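Local coordinates for protein trans-4-hydroxy-L-proline dehydratase (Clostridioides difficile 70-100-2010, PDB 6VXC) that uses a glycyl radical to dehydrate trans-4-hydroxy-L-proline to (S)-1-pyrroline-5-carboxylate in the anaerobic breakdown of hydroxyproline, at residues V530-C535 and R650-G655. Sequence-based numbering, arbitrary orientation.
Sequences VIENIC and RPTVCG
Glu532 reaches from helix 506-538 to the loop 650-655 and grips two successive backbone amides with its carboxylate. With CG anti to the backbone N (chi1 -169°) and the chain stretched out beyond it, the side chain runs past Val653, travelling the opposite way, until its head lies against the peptide links of the loop. Val653 N donates to Glu532 OE1 at 2.9 Å in a fairly straight bond, while Cys654 N gives a more bent one to Glu532 OE2 at 3.0 Å. Both amides approach one face of the carboxylate, 44° and 50° out of its plane. Val653 and Cys654 are the two middle residues of a type I beta turn, Thr652 to Gly655, closed by a weak bond from Gly655 N to Thr652 O at 3.4 Å; through it the carboxylate pins the loop between helix 630-647 and strand 657-661 to the long helix, within the pyruvate formate lyase-like part of this glycyl radical enzyme and away from the probable active-site residues. A water donates to Glu532 OE2 and also bonds to Thr652 OG1, which is also hydrogen-bonded to Gly656 N. Arg568 adds a weak, long ion pair to Glu532 OE1. One residue on, Asn533 lays its amide across the Val653 methyls, ND2 being 3.6 Å from Val653 CG2, and the same nitrogen is hydrogen-bonded to Ala529 O a turn back along the helix.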
loop_
_atom_site.group_PDB
_atom_site.type_symbol
_atom_site.label_atom_id
_atom_site.label_comp_id
_atom_site.label_asym_id
_atom_site.label_seq_id
_atom_site.Cartn_x
_atom_site.Cartn_y
_atom_site.Cartn_z
ATOM N N VAL A 530 -13.413 -2.114 17.549
ATOM C CA VAL A 530 -14.417 -1.066 17.384
ATOM C C VAL A 530 -14.435 -0.566 15.945
ATOM O O VAL A 530 -15.502 -0.376 15.349
ATOM C CB VAL A 530 -14.162 0.086 18.376
ATOM C CG1 VAL A 530 -15.036 1.292 18.040
ATOM C CG2 VAL A 530 -14.424 -0.379 19.819
ATOM N N ILE A 531 -13.252 -0.296 15.383
ATOM C CA ILE A 531 -13.165 0.259 14.032
ATOM C C ILE A 531 -13.659 -0.739 12.997
ATOM O O ILE A 531 -14.312 -0.363 12.015
ATOM C CB ILE A 531 -11.724 0.736 13.746
ATOM C CG1 ILE A 531 -11.426 1.965 14.605
ATOM C CG2 ILE A 531 -11.506 1.034 12.259
ATOM C CD1 ILE A 531 -9.976 2.292 14.698
ATOM N N GLU A 532 -13.356 -2.022 13.194
ATOM C CA GLU A 532 -13.843 -3.037 12.277
ATOM C C GLU A 532 -15.371 -3.047 12.230
ATOM O O GLU A 532 -15.964 -3.166 11.152
ATOM C CB GLU A 532 -13.308 -4.406 12.692
ATOM C CG GLU A 532 -13.541 -5.476 11.656
ATOM C CD GLU A 532 -12.940 -6.822 12.008
ATOM O OE1 GLU A 532 -12.173 -6.917 12.999
ATOM O OE2 GLU A 532 -13.250 -7.779 11.270
ATOM N N ASN A 533 -16.025 -2.911 13.389
ATOM C CA ASN A 533 -17.484 -2.817 13.420
ATOM C C ASN A 533 -17.986 -1.601 12.663
ATOM O O ASN A 533 -18.942 -1.686 11.891
ATOM C CB ASN A 533 -17.971 -2.760 14.862
ATOM C CG ASN A 533 -18.048 -4.106 15.480
ATOM O OD1 ASN A 533 -19.030 -4.808 15.294
ATOM N ND2 ASN A 533 -17.026 -4.485 16.223
ATOM N N ILE A 534 -17.367 -0.451 12.907
ATOM C CA ILE A 534 -17.806 0.790 12.283
ATOM C C ILE A 534 -17.709 0.691 10.765
ATOM O O ILE A 534 -18.648 1.046 10.046
ATOM C CB ILE A 534 -16.990 1.975 12.837
ATOM C CG1 ILE A 534 -17.381 2.257 14.293
ATOM C CG2 ILE A 534 -17.141 3.196 11.954
ATOM C CD1 ILE A 534 -16.514 3.317 14.992
ATOM N N CYS A 535 -16.591 0.165 10.254
ATOM C CA CYS A 535 -16.444 0.040 8.804
ATOM C C CYS A 535 -17.459 -0.932 8.217
ATOM O O CYS A 535 -18.039 -0.662 7.166
ATOM C CB CYS A 535 -15.022 -0.395 8.448
ATOM S SG CYS A 535 -13.800 0.873 8.877
ATOM N N ARG A 650 -4.900 -13.681 17.185
ATOM C CA ARG A 650 -6.005 -12.988 17.812
ATOM C C ARG A 650 -7.167 -12.919 16.824
ATOM O O ARG A 650 -6.949 -12.661 15.641
ATOM C CB ARG A 650 -5.609 -11.573 18.224
ATOM C CG ARG A 650 -4.542 -11.473 19.276
ATOM C CD ARG A 650 -4.218 -10.019 19.458
ATOM N NE ARG A 650 -3.237 -9.801 20.512
ATOM C CZ ARG A 650 -3.489 -9.204 21.675
ATOM N NH1 ARG A 650 -4.708 -8.763 21.952
ATOM N NH2 ARG A 650 -2.511 -9.039 22.550
ATOM N N PRO A 651 -8.405 -13.114 17.278
ATOM C CA PRO A 651 -9.548 -13.100 16.350
ATOM C C PRO A 651 -9.884 -11.696 15.869
ATOM O O PRO A 651 -9.696 -10.712 16.577
ATOM C CB PRO A 651 -10.701 -13.672 17.187
ATOM C CG PRO A 651 -10.264 -13.548 18.632
ATOM C CD PRO A 651 -8.816 -13.146 18.690
ATOM N N THR A 652 -10.380 -11.615 14.642
ATOM C CA THR A 652 -11.010 -10.408 14.130
ATOM C C THR A 652 -12.525 -10.507 14.312
ATOM O O THR A 652 -13.072 -11.592 14.495
ATOM C CB THR A 652 -10.693 -10.194 12.647
ATOM O OG1 THR A 652 -11.359 -11.205 11.880
ATOM C CG2 THR A 652 -9.153 -10.224 12.388
ATOM N N VAL A 653 -13.197 -9.358 14.223
ATOM C CA VAL A 653 -14.638 -9.326 14.480
ATOM C C VAL A 653 -15.378 -10.166 13.456
ATOM O O VAL A 653 -16.294 -10.916 13.796
ATOM C CB VAL A 653 -15.164 -7.881 14.493
ATOM C CG1 VAL A 653 -16.690 -7.865 14.593
ATOM C CG2 VAL A 653 -14.561 -7.113 15.651
ATOM N N CYS A 654 -14.938 -10.116 12.198
ATOM C CA CYS A 654 -15.675 -10.724 11.102
ATOM C C CYS A 654 -15.162 -12.105 10.718
ATOM O O CYS A 654 -15.336 -12.524 9.572
ATOM C CB CYS A 654 -15.685 -9.779 9.903
ATOM S SG CYS A 654 -16.615 -8.252 10.340
ATOM N N GLY A 655 -14.532 -12.815 11.650
ATOM C CA GLY A 655 -14.265 -14.228 11.495
ATOM C C GLY A 655 -12.896 -14.632 10.979
ATOM O O GLY A 655 -12.714 -15.806 10.638
HETATM O O HOH W 1 -11.785 -9.618 9.647
#